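PDB 5UYT: Ice-binding protein from Flavobacteriaceae bacterium, which acts as a multi-domain antifreeze protein, probably binding ice crystals through its right-handed beta-helical domains. Local coordinates for residues Ala10-Phe15 and Gly55-Ala60; Val21-Leu26 and Thr41-Val46; Ser27-Asp32 and Val197-Pro202; Ala208-Pro213 and Leu307-Tyr312. All coordinates share one frame; numbering follows the deposited sequence. Where two conformers were deposited one is given.

Interaction 1 of 4, residues Ala10-Phe15 and Gly55-Ala60; sequences ANFALF and GATSAA
Phe12 and Phe15 meet the first turns of helix 55-73, with the methyl of Ala60 as the common point of contact. The apolar part centres on a CH-pi contact: Ala60 CB lies over one face of the Phe15 ring, 3.8 Å from the ring centroid. The same CB stands 3.5 Å from Phe12 CE2. Phe15 CD1 in turn covers one face of the Phe12 ring, so the two rings and the methyl form one cluster. CG of Phe15 is anti to its backbone N (chi1 174°), which starts the side chain off toward the helix; Thr57 CB sits at the ring edge, 3.8 Å from CE1. An alanine in place of Phe15 would probably open a gap beside the Phe12 ring, leaving Ala60 CB with Phe12 alone of the two rings and Thr57 CB without the ring edge.

The polar part is water-mediated. Ala56 O accepts a bond from a water 2.7 Å away, which Asn11 ND2 reaches weakly. Thr57 OG1 turns to Asn36 and Asn54.

The helix lies along the flank of the beta-helix, as in this family; strand 12-16 pairs in parallel with strands 32-35 and 180-187, and Gln51 of strand 50-52 packs on Phe12, Ala56 and Thr57.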
loop_
_atom_site.group_PDB
_atom_site.type_symbol
_atom_site.label_atom_id
_atom_site.label_comp_id
_atom_site.label_asym_id
_atom_site.label_seq_id
_atom_site.Cartn_x
_atom_site.Cartn_y
_atom_site.Cartn_z
ATOM N N ALA A 10 -13.309 1.995 11.472
ATOM C CA ALA A 10 -11.888 1.549 11.454
ATOM C C ALA A 10 -11.323 1.283 10.054
ATOM O O ALA A 10 -10.103 1.370 9.851
ATOM C CB ALA A 10 -11.700 0.315 12.335
ATOM N N ASN A 11 -12.192 0.935 9.093
ATOM C CA ASN A 11 -11.752 0.634 7.710
ATOM C C ASN A 11 -11.181 1.840 6.986
ATOM O O ASN A 11 -10.486 1.700 5.985
ATOM C CB ASN A 11 -12.924 0.061 6.891
ATOM C CG ASN A 11 -13.401 -1.276 7.419
ATOM O OD1 ASN A 11 -12.608 -2.176 7.682
ATOM N ND2 ASN A 11 -14.693 -1.414 7.573
ATOM N N PHE A 12 -11.468 3.030 7.509
ATOM C CA PHE A 12 -11.201 4.273 6.808
ATOM C C PHE A 12 -9.952 4.989 7.291
ATOM O O PHE A 12 -9.643 4.970 8.478
ATOM C CB PHE A 12 -12.413 5.220 6.955
ATOM C CG PHE A 12 -13.587 4.796 6.143
ATOM C CD1 PHE A 12 -13.828 5.374 4.896
ATOM C CD2 PHE A 12 -14.451 3.809 6.614
ATOM C CE1 PHE A 12 -14.904 4.980 4.127
ATOM C CE2 PHE A 12 -15.540 3.401 5.843
ATOM C CZ PHE A 12 -15.767 3.990 4.599
ATOM N N ALA A 13 -9.277 5.641 6.350
ATOM C CA ALA A 13 -8.294 6.680 6.630
ATOM C C ALA A 13 -8.966 8.046 6.742
ATOM O O ALA A 13 -8.610 8.837 7.632
ATOM C CB ALA A 13 -7.249 6.733 5.518
ATOM N N LEU A 14 -9.902 8.332 5.827
ATOM C CA LEU A 14 -10.612 9.619 5.789
ATOM C C LEU A 14 -12.096 9.305 5.632
ATOM O O LEU A 14 -12.482 8.586 4.701
ATOM C CB LEU A 14 -10.171 10.456 4.575
ATOM C CG LEU A 14 -8.671 10.754 4.440
ATOM C CD1 LEU A 14 -8.365 11.422 3.089
ATOM C CD2 LEU A 14 -8.234 11.652 5.600
ATOM N N PHE A 15 -12.923 9.832 6.527
ATOM C CA PHE A 15 -14.348 9.570 6.432
ATOM C C PHE A 15 -15.182 10.691 7.041
ATOM O O PHE A 15 -14.881 11.170 8.139
ATOM C CB PHE A 15 -14.734 8.248 7.111
ATOM C CG PHE A 15 -16.225 8.028 7.156
ATOM C CD1 PHE A 15 -16.898 7.567 6.029
ATOM C CD2 PHE A 15 -16.961 8.324 8.297
ATOM C CE1 PHE A 15 -18.274 7.399 6.047
ATOM C CE2 PHE A 15 -18.346 8.162 8.327
ATOM C CZ PHE A 15 -19.005 7.695 7.198
ATOM N N GLY A 55 -23.376 1.035 1.449
ATOM C CA GLY A 55 -23.504 0.264 2.689
ATOM C C GLY A 55 -22.295 0.395 3.609
ATOM O O GLY A 55 -22.448 0.435 4.830
ATOM N N ALA A 56 -21.091 0.466 3.041
ATOM C CA ALA A 56 -19.897 0.683 3.853
ATOM C C ALA A 56 -19.877 2.035 4.594
ATOM O O ALA A 56 -19.438 2.108 5.756
ATOM C CB ALA A 56 -18.648 0.545 3.001
ATOM N N THR A 57 -20.298 3.098 3.910
ATOM C CA THR A 57 -20.298 4.443 4.522
ATOM C C THR A 57 -21.439 4.596 5.522
ATOM O O THR A 57 -21.323 5.351 6.493
ATOM C CB THR A 57 -20.348 5.589 3.480
ATOM O OG1 THR A 57 -21.555 5.515 2.714
ATOM C CG2 THR A 57 -19.128 5.530 2.542
ATOM N N SER A 58 -22.532 3.875 5.286
ATOM C CA SER A 58 -23.686 3.910 6.187
ATOM C C SER A 58 -23.288 3.252 7.508
ATOM O O SER A 58 -23.580 3.784 8.588
ATOM C CB SER A 58 -24.880 3.192 5.551
ATOM O OG SER A 58 -26.016 3.275 6.393
ATOM N N ALA A 59 -22.629 2.095 7.409
ATOM C CA ALA A 59 -22.075 1.374 8.566
ATOM C C ALA A 59 -21.027 2.190 9.345
ATOM O O ALA A 59 -21.090 2.263 10.584
ATOM C CB ALA A 59 -21.509 0.026 8.137
ATOM N N ALA A 60 -20.099 2.816 8.619
ATOM C CA ALA A 60 -19.081 3.702 9.221
ATOM C C ALA A 60 -19.737 4.886 9.958
ATOM O O ALA A 60 -19.335 5.233 11.084
ATOM C CB ALA A 60 -18.087 4.191 8.166
HETATM O O HOH W 1 -17.436 0.363 6.334
#

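Interaction 2 of 4, residues Val21-Leu26 and Thr41-Val46; sequences VTNTGL and TNFGNV
Thr22 and Thr41 form a single backbone bridge between strand 21-24 and the loop that follows strand 32-35. Two bonds flank Thr22: Thr41 N donates to Val21 O (2.9 Å), and Asn23 N donates to Thr41 O (3.1 Å). The segments run 51° apart, and the pairing stops after this bridge, where Asn42 takes a positive phi of 69° and the loop chain turns off. Side chains then continue what the backbones leave. Asn42 ND2 donates to Asn23 O at 2.8 Å, from above the carbonyl plane, and it also donates a hydrogen bond to a water that accepts a second one from Gly25 N. In return Asn23 ND2 donates to Asn42 O (3.1 Å) almost straight and in its own amide plane, while the same nitrogen bonds to Gly25 O (3.0 Å).

Strand 21-24 is the outermost strand of a seven-stranded parallel face of the first beta-helix; strand 192-195 pairs with its other edge, and the 41-46 loop lies across the end of the stack. Asn23 points toward the 41-46 loop, its CG anti to the backbone N (chi1 178°), and its OD1 is bonded to Ser27, so both ends of this buried amide are held. Its CB rests over the centre of the Phe43 ring, 3.5 Å from the centroid, in a CH-pi contact. Val21 CG1 touches the same ring at CE2 (3.8 Å), while Val33, Leu14 and Val194 also pack against Phe43. Outside, Thr22 and Thr41 lie side by side and point the same way, CG2 of Thr22 3.8 Å from OG1 of Thr41.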
loop_
_atom_site.group_PDB
_atom_site.type_symbol
_atom_site.label_atom_id
_atom_site.label_comp_id
_atom_site.label_asym_id
_atom_site.label_seq_id
_atom_site.Cartn_x
_atom_site.Cartn_y
_atom_site.Cartn_z
ATOM N N VAL A 21 -15.412 15.351 0.382
ATOM C CA VAL A 21 -14.059 14.912 0.690
ATOM C C VAL A 21 -13.207 15.185 -0.559
ATOM O O VAL A 21 -13.480 14.644 -1.643
ATOM C CB VAL A 21 -14.050 13.420 1.066
ATOM C CG1 VAL A 21 -12.626 12.914 1.287
ATOM C CG2 VAL A 21 -14.907 13.184 2.296
ATOM N N THR A 22 -12.209 16.057 -0.406
ATOM C CA THR A 22 -11.455 16.576 -1.547
ATOM C C THR A 22 -9.954 16.452 -1.320
ATOM O O THR A 22 -9.469 16.743 -0.226
ATOM C CB THR A 22 -11.775 18.068 -1.781
ATOM O OG1 THR A 22 -13.201 18.257 -1.786
ATOM C CG2 THR A 22 -11.184 18.527 -3.141
ATOM N N ASN A 23 -9.236 16.065 -2.373
ATOM C CA ASN A 23 -7.768 16.058 -2.386
ATOM C C ASN A 23 -7.186 17.076 -3.376
ATOM O O ASN A 23 -7.808 17.403 -4.402
ATOM C CB ASN A 23 -7.242 14.658 -2.763
ATOM C CG ASN A 23 -5.722 14.614 -2.831
ATOM O OD1 ASN A 23 -5.048 14.765 -1.807
ATOM N ND2 ASN A 23 -5.173 14.438 -4.039
ATOM N N THR A 24 -5.993 17.570 -3.054
ATOM C CA THR A 24 -5.175 18.337 -3.995
ATOM C C THR A 24 -3.758 17.795 -3.965
ATOM O O THR A 24 -3.230 17.524 -2.887
ATOM C CB THR A 24 -5.065 19.807 -3.589
ATOM O OG1 THR A 24 -6.379 20.372 -3.470
ATOM C CG2 THR A 24 -4.242 20.584 -4.635
ATOM N N GLY A 25 -3.138 17.681 -5.144
ATOM C CA GLY A 25 -1.744 17.258 -5.230
ATOM C C GLY A 25 -1.504 15.777 -4.979
ATOM O O GLY A 25 -2.433 14.956 -5.015
ATOM N N LEU A 26 -0.247 15.439 -4.712
ATOM C CA LEU A 26 0.138 14.033 -4.544
ATOM C C LEU A 26 -0.007 13.649 -3.072
ATOM O O LEU A 26 0.738 14.136 -2.232
ATOM C CB LEU A 26 1.582 13.798 -5.045
ATOM C CG LEU A 26 2.093 12.342 -5.005
ATOM C CD1 LEU A 26 1.266 11.450 -5.944
ATOM C CD2 LEU A 26 3.603 12.248 -5.327
ATOM N N THR A 41 -13.481 13.592 -4.371
ATOM C CA THR A 41 -12.936 14.043 -5.650
ATOM C C THR A 41 -11.444 14.322 -5.631
ATOM O O THR A 41 -10.877 14.742 -4.605
ATOM C CB THR A 41 -13.638 15.298 -6.181
ATOM O OG1 THR A 41 -13.487 16.344 -5.221
ATOM C CG2 THR A 41 -15.124 15.039 -6.423
ATOM N N ASN A 42 -10.835 14.062 -6.791
ATOM C CA ASN A 42 -9.445 14.418 -7.113
ATOM C C ASN A 42 -8.392 13.644 -6.338
ATOM O O ASN A 42 -7.246 14.093 -6.255
ATOM C CB ASN A 42 -9.208 15.949 -7.000
ATOM C CG ASN A 42 -7.979 16.429 -7.781
ATOM O OD1 ASN A 42 -7.722 16.000 -8.916
ATOM N ND2 ASN A 42 -7.214 17.324 -7.177
ATOM N N PHE A 43 -8.761 12.499 -5.757
ATOM C CA PHE A 43 -7.747 11.584 -5.226
ATOM C C PHE A 43 -7.017 10.843 -6.346
ATOM O O PHE A 43 -7.592 10.629 -7.409
ATOM C CB PHE A 43 -8.362 10.592 -4.230
ATOM C CG PHE A 43 -8.728 11.235 -2.924
ATOM C CD1 PHE A 43 -7.853 11.175 -1.838
ATOM C CD2 PHE A 43 -9.914 11.965 -2.794
ATOM C CE1 PHE A 43 -8.165 11.778 -0.638
ATOM C CE2 PHE A 43 -10.217 12.600 -1.590
ATOM C CZ PHE A 43 -9.343 12.505 -0.513
ATOM N N GLY A 44 -5.749 10.501 -6.105
ATOM C CA GLY A 44 -4.967 9.646 -6.996
ATOM C C GLY A 44 -5.092 8.215 -6.501
ATOM O O GLY A 44 -6.095 7.853 -5.895
ATOM N N ASN A 45 -4.068 7.403 -6.715
ATOM C CA ASN A 45 -4.114 6.010 -6.246
ATOM C C ASN A 45 -4.140 5.951 -4.727
ATOM O O ASN A 45 -3.288 6.562 -4.066
ATOM C CB ASN A 45 -2.927 5.203 -6.823
ATOM C CG ASN A 45 -3.070 4.965 -8.304
ATOM O OD1 ASN A 45 -4.143 4.562 -8.775
ATOM N ND2 ASN A 45 -1.996 5.191 -9.057
ATOM N N VAL A 46 -5.162 5.273 -4.199
ATOM C CA VAL A 46 -5.366 5.102 -2.758
ATOM C C VAL A 46 -5.251 3.631 -2.404
ATOM O O VAL A 46 -5.815 2.802 -3.103
ATOM C CB VAL A 46 -6.753 5.653 -2.348
ATOM C CG1 VAL A 46 -7.127 5.202 -0.936
ATOM C CG2 VAL A 46 -6.719 7.179 -2.392
HETATM O O HOH W 2 -4.369 18.157 -7.619
#

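Interaction 3 of 4, residues Ser27-Asp32 and Val197-Pro202; sequences SHITGD and VTVRKP
Ser27 OG accepts a bond from Val197 N at 3.0 Å and is also bonded to Asn23 OD1, so this hydroxyl ties the start of one strand to the other and to Asn23 of strand 21-24. From there the backbones run as a parallel ladder: His28 N donates to Val197 O (2.8 Å), Val199 N to His28 O (2.9 Å), Thr30 N to Val199 O (2.9 Å) and Lys201 N to Thr30 O (3.0 Å). Strands 28-30 and 198-200 are only 9° from parallel, with His28 beside Thr198, Ile29 beside Val199 and Thr30 beside Arg200.

Although 165 residues separate the segments, they stack like neighbouring coils of the right-handed beta-helix: the early strand 28-30 lies on a strand of the last coil, whose other edge pairs with strand 180-187. Ile29 and Val199 face the interior, side by side. The bend that sets CD1 of Ile29 (chi2 -75°) brings it to 4.1 Å from Val199 CB, and Val197, Leu175 and Ala13 pack around this pair.

His28, Thr198, Thr30 and Arg200 occupy the outer face. Thr198 OG1 lies at the edge of the His28 ring, in its plane. In one of two deposited conformers, Arg200 bends at chi2, lays its guanidinium on the methyl of Thr198 and donates from NH1 to Thr30 OG1 (2.9 Å), a bond that is therefore tentative. At the strand end Lys201 extends past Gly31, CD 3.8 Å from Gly31 CA; a CB on Gly31 would crowd both Lys201 CD and the Thr30 carbonyl O. Lys201 NZ reaches Asn11 O weakly.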
loop_
_atom_site.group_PDB
_atom_site.type_symbol
_atom_site.label_atom_id
_atom_site.label_comp_id
_atom_site.label_asym_id
_atom_site.label_seq_id
_atom_site.Cartn_x
_atom_site.Cartn_y
_atom_site.Cartn_z
ATOM N N SER A 27 -0.973 12.794 -2.776
ATOM C CA SER A 27 -1.237 12.351 -1.409
ATOM C C SER A 27 -1.080 10.838 -1.366
ATOM O O SER A 27 -1.313 10.149 -2.387
ATOM C CB SER A 27 -2.663 12.706 -0.995
ATOM O OG SER A 27 -2.787 14.114 -0.752
ATOM N N HIS A 28 -0.699 10.333 -0.199
ATOM C CA HIS A 28 -0.421 8.919 0.007
ATOM C C HIS A 28 -1.364 8.434 1.110
ATOM O O HIS A 28 -1.277 8.875 2.270
ATOM C CB HIS A 28 1.048 8.722 0.396
ATOM C CG HIS A 28 2.018 9.255 -0.619
ATOM N ND1 HIS A 28 2.190 8.677 -1.854
ATOM C CD2 HIS A 28 2.840 10.332 -0.590
ATOM C CE1 HIS A 28 3.089 9.355 -2.542
ATOM N NE2 HIS A 28 3.491 10.376 -1.803
ATOM N N ILE A 29 -2.309 7.578 0.744
ATOM C CA ILE A 29 -3.390 7.225 1.677
ATOM C C ILE A 29 -3.483 5.725 1.792
ATOM O O ILE A 29 -3.543 5.053 0.766
ATOM C CB ILE A 29 -4.791 7.702 1.189
ATOM C CG1 ILE A 29 -4.807 9.214 0.824
ATOM C CG2 ILE A 29 -5.873 7.308 2.205
ATOM C CD1 ILE A 29 -4.800 10.161 1.999
ATOM N N THR A 30 -3.524 5.223 3.028
ATOM C CA THR A 30 -3.770 3.809 3.310
ATOM C C THR A 30 -4.993 3.701 4.205
ATOM O O THR A 30 -4.956 4.121 5.352
ATOM C CB THR A 30 -2.579 3.130 4.003
ATOM O OG1 THR A 30 -1.422 3.301 3.188
ATOM C CG2 THR A 30 -2.865 1.601 4.183
ATOM N N GLY A 31 -6.038 3.085 3.676
ATOM C CA GLY A 31 -7.340 3.003 4.334
ATOM C C GLY A 31 -8.400 3.421 3.329
ATOM O O GLY A 31 -8.093 4.105 2.322
ATOM N N ASP A 32 -9.656 3.078 3.615
ATOM C CA ASP A 32 -10.736 3.561 2.762
ATOM C C ASP A 32 -10.866 5.094 2.869
ATOM O O ASP A 32 -10.490 5.706 3.890
ATOM C CB ASP A 32 -12.060 2.868 3.088
ATOM C CG ASP A 32 -12.085 1.389 2.708
ATOM O OD1 ASP A 32 -11.095 0.877 2.132
ATOM O OD2 ASP A 32 -13.110 0.727 3.008
ATOM N N VAL A 197 -1.035 15.175 1.403
ATOM C CA VAL A 197 -0.869 14.585 2.722
ATOM C C VAL A 197 -0.434 13.121 2.668
ATOM O O VAL A 197 -0.510 12.472 1.629
ATOM C CB VAL A 197 -2.142 14.694 3.580
ATOM C CG1 VAL A 197 -2.574 16.152 3.660
ATOM C CG2 VAL A 197 -3.262 13.824 3.003
ATOM N N THR A 198 -0.028 12.599 3.825
ATOM C CA THR A 198 0.114 11.152 4.006
ATOM C C THR A 198 -0.749 10.780 5.184
ATOM O O THR A 198 -0.607 11.375 6.273
ATOM C CB THR A 198 1.563 10.768 4.321
ATOM O OG1 THR A 198 2.384 11.119 3.205
ATOM C CG2 THR A 198 1.684 9.230 4.609
ATOM N N VAL A 199 -1.669 9.834 4.987
ATOM C CA VAL A 199 -2.558 9.398 6.087
ATOM C C VAL A 199 -2.623 7.872 5.976
ATOM O O VAL A 199 -3.052 7.356 4.944
ATOM C CB VAL A 199 -4.010 9.960 5.980
ATOM C CG1 VAL A 199 -4.857 9.487 7.156
ATOM C CG2 VAL A 199 -4.035 11.472 5.919
ATOM N N ARG A 200 -2.206 7.172 7.029
ATOM C CA ARG A 200 -2.235 5.714 7.040
ATOM C C ARG A 200 -2.945 5.285 8.313
ATOM O O ARG A 200 -2.542 5.677 9.420
ATOM C CB ARG A 200 -0.823 5.153 6.988
ATOM C CG ARG A 200 0.042 5.817 5.920
ATOM C CD ARG A 200 0.893 4.809 5.194
ATOM N NE ARG A 200 1.895 5.435 4.348
ATOM C CZ ARG A 200 1.775 5.593 3.032
ATOM N NH1 ARG A 200 0.653 5.213 2.390
ATOM N NH2 ARG A 200 2.747 6.163 2.374
ATOM N N LYS A 201 -4.019 4.515 8.156
ATOM C CA LYS A 201 -4.751 4.048 9.339
ATOM C C LYS A 201 -3.816 3.217 10.232
ATOM O O LYS A 201 -2.903 2.511 9.734
ATOM C CB LYS A 201 -6.026 3.292 8.944
ATOM C CG LYS A 201 -5.783 1.992 8.199
ATOM C CD LYS A 201 -7.095 1.340 7.779
ATOM C CE LYS A 201 -6.846 -0.005 7.121
ATOM N NZ LYS A 201 -8.125 -0.689 6.705
ATOM N N PRO A 202 -3.977 3.334 11.558
ATOM C CA PRO A 202 -3.100 2.603 12.456
ATOM C C PRO A 202 -3.420 1.116 12.424
ATOM O O PRO A 202 -4.557 0.734 12.187
ATOM C CB PRO A 202 -3.395 3.203 13.844
ATOM C CG PRO A 202 -4.636 3.985 13.708
ATOM C CD PRO A 202 -4.989 4.149 12.259
HETATM O O HOH W 3 -0.387 4.289 -0.448
#

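Interaction 4 of 4, residues Ala208-Pro213 and Leu307-Tyr312; sequences AVLTGP and LTPHTY
Mainly apolar packing without a hydrogen bond across it brings Leu210, Gly212 and Pro213 against Thr308, Pro309, His310 and Thr311. The loop 208-213 belongs to the connection from strand 198-200 of the first beta-helix to strand 224-228 of the second, and it lies against the turn that leads into strand 311-314. Leu210 drops into this turn: CD1 approaches His310 CE1 at 3.7 Å and Thr308 CB at 3.9 Å, while CB meets Pro309 CD at 4.0 Å. Gly212 N lies 3.6 Å from Pro309 CB; its positive phi (73°) suits glycine, and a CB there would strike Pro213 CD. Next, Pro213 CG presses on Thr311 OG1 at 3.2 Å.

Behind the apolar surface the turn is bound by polar groups. Tyr312 OH accepts hydrogen bonds from Thr308 N (2.9 Å) and His310 ND1 (3.1 Å), the latter tilted from the imidazole plane, and it is also bonded to Asp47, which holds Thr308 OG1 with its other oxygen. His310 CB covers one face of the Tyr312 ring and Leu307 CD1 the opposite one. An alanine in place of His310 would probably leave Leu210 CD1 without its imidazole neighbour and Tyr312 OH without one of its donors. The polar network, which reaches Asp47 of the first beta-helix, thus fixes the turn, whereas the loop 208-213 meets it mainly through apolar contact.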
loop_
_atom_site.group_PDB
_atom_site.type_symbol
_atom_site.label_atom_id
_atom_site.label_comp_id
_atom_site.label_asym_id
_atom_site.label_seq_id
_atom_site.Cartn_x
_atom_site.Cartn_y
_atom_site.Cartn_z
ATOM N N ALA A 208 -7.586 -6.817 12.050
ATOM C CA ALA A 208 -7.225 -8.108 11.420
ATOM C C ALA A 208 -5.887 -8.080 10.694
ATOM O O ALA A 208 -5.593 -7.140 9.957
ATOM C CB ALA A 208 -8.311 -8.550 10.444
ATOM N N VAL A 209 -5.078 -9.122 10.881
ATOM C CA VAL A 209 -3.777 -9.229 10.217
ATOM C C VAL A 209 -4.003 -9.542 8.749
ATOM O O VAL A 209 -4.674 -10.539 8.433
ATOM C CB VAL A 209 -2.899 -10.352 10.818
ATOM C CG1 VAL A 209 -1.549 -10.457 10.095
ATOM C CG2 VAL A 209 -2.681 -10.116 12.295
ATOM N N LEU A 210 -3.457 -8.715 7.858
ATOM C CA LEU A 210 -3.629 -8.943 6.417
ATOM C C LEU A 210 -2.725 -10.073 5.943
ATOM O O LEU A 210 -1.512 -10.098 6.269
ATOM C CB LEU A 210 -3.349 -7.657 5.617
ATOM C CG LEU A 210 -4.288 -6.466 5.859
ATOM C CD1 LEU A 210 -3.820 -5.218 5.081
ATOM C CD2 LEU A 210 -5.724 -6.815 5.512
ATOM N N THR A 211 -3.310 -10.988 5.166
ATOM C CA THR A 211 -2.601 -12.129 4.598
ATOM C C THR A 211 -2.416 -11.997 3.107
ATOM O O THR A 211 -1.494 -12.591 2.546
ATOM C CB THR A 211 -3.347 -13.459 4.853
ATOM O OG1 THR A 211 -4.665 -13.395 4.274
ATOM C CG2 THR A 211 -3.482 -13.715 6.320
ATOM N N GLY A 212 -3.301 -11.233 2.462
ATOM C CA GLY A 212 -3.386 -11.276 1.008
ATOM C C GLY A 212 -4.047 -12.596 0.576
ATOM O O GLY A 212 -4.463 -13.415 1.423
ATOM N N PRO A 213 -4.165 -12.804 -0.741
ATOM C CA PRO A 213 -4.776 -14.037 -1.268
ATOM C C PRO A 213 -3.840 -15.238 -1.146
ATOM O O PRO A 213 -2.663 -15.083 -0.802
ATOM C CB PRO A 213 -4.998 -13.691 -2.744
ATOM C CG PRO A 213 -3.846 -12.778 -3.075
ATOM C CD PRO A 213 -3.697 -11.922 -1.828
ATOM N N LEU A 307 1.687 -0.185 -0.946
ATOM C CA LEU A 307 0.612 -1.165 -0.961
ATOM C C LEU A 307 0.766 -2.150 0.214
ATOM O O LEU A 307 1.838 -2.238 0.834
ATOM C CB LEU A 307 0.595 -1.910 -2.309
ATOM C CG LEU A 307 0.411 -1.014 -3.562
ATOM C CD1 LEU A 307 0.393 -1.884 -4.841
ATOM C CD2 LEU A 307 -0.854 -0.143 -3.471
ATOM N N THR A 308 -0.337 -2.845 0.526
ATOM C CA THR A 308 -0.425 -3.807 1.631
ATOM C C THR A 308 -0.968 -5.143 1.081
ATOM O O THR A 308 -1.360 -5.217 -0.105
ATOM C CB THR A 308 -1.316 -3.247 2.767
ATOM O OG1 THR A 308 -2.537 -2.724 2.220
ATOM C CG2 THR A 308 -0.567 -2.155 3.538
ATOM N N PRO A 309 -0.961 -6.219 1.906
ATOM C CA PRO A 309 -1.279 -7.522 1.329
ATOM C C PRO A 309 -2.752 -7.626 0.883
ATOM O O PRO A 309 -3.670 -7.601 1.724
ATOM C CB PRO A 309 -0.991 -8.509 2.484
ATOM C CG PRO A 309 0.034 -7.795 3.299
ATOM C CD PRO A 309 -0.429 -6.358 3.274
ATOM N N HIS A 310 -2.940 -7.703 -0.442
ATOM C CA HIS A 310 -4.257 -7.674 -1.098
ATOM C C HIS A 310 -4.066 -8.175 -2.534
ATOM O O HIS A 310 -2.939 -8.250 -3.027
ATOM C CB HIS A 310 -4.796 -6.234 -1.233
ATOM C CG HIS A 310 -5.257 -5.608 0.054
ATOM N ND1 HIS A 310 -4.523 -4.633 0.696
ATOM C CD2 HIS A 310 -6.375 -5.791 0.796
ATOM C CE1 HIS A 310 -5.169 -4.237 1.782
ATOM N NE2 HIS A 310 -6.291 -4.935 1.877
ATOM N N THR A 311 -5.189 -8.407 -3.206
ATOM C CA THR A 311 -5.220 -8.491 -4.642
ATOM C C THR A 311 -5.649 -7.115 -5.184
ATOM O O THR A 311 -6.764 -6.656 -4.899
ATOM C CB THR A 311 -6.231 -9.542 -5.089
ATOM O OG1 THR A 311 -5.856 -10.830 -4.573
ATOM C CG2 THR A 311 -6.273 -9.607 -6.627
ATOM N N TYR A 312 -4.792 -6.496 -5.996
ATOM C CA TYR A 312 -5.085 -5.166 -6.567
ATOM C C TYR A 312 -5.431 -5.311 -8.024
ATOM O O TYR A 312 -4.929 -6.225 -8.692
ATOM C CB TYR A 312 -3.838 -4.284 -6.474
ATOM C CG TYR A 312 -3.529 -3.904 -5.052
ATOM C CD1 TYR A 312 -4.223 -2.852 -4.435
ATOM C CD2 TYR A 312 -2.587 -4.623 -4.295
ATOM C CE1 TYR A 312 -3.963 -2.497 -3.110
ATOM C CE2 TYR A 312 -2.324 -4.274 -2.968
ATOM C CZ TYR A 312 -3.014 -3.210 -2.386
ATOM O OH TYR A 312 -2.803 -2.833 -1.067
#

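In the fold
Interactions 1, 2 and 3 belong to the first beta-helix, and interaction 4 to its junction with the second. Interaction 1 is buried and relies on aromatic packing against a helix. The others are partly buried: interaction 3 is a backbone ladder with an apolar inner and a polar outer face; interaction 2, at the end of the stack and with several exposed residues, depends on asparagine amides; interaction 4 is mostly proline and leucine packing without cross bonds. Interactions 1 and 3 adjoin through the backbone, Asn11 and Ala13 meeting Asp32. Leu14 of interaction 1 packs on Phe43 of interaction 2, and Val46 of the same loop touches Gly31 of interaction 3. Interaction 4 touches none of the others.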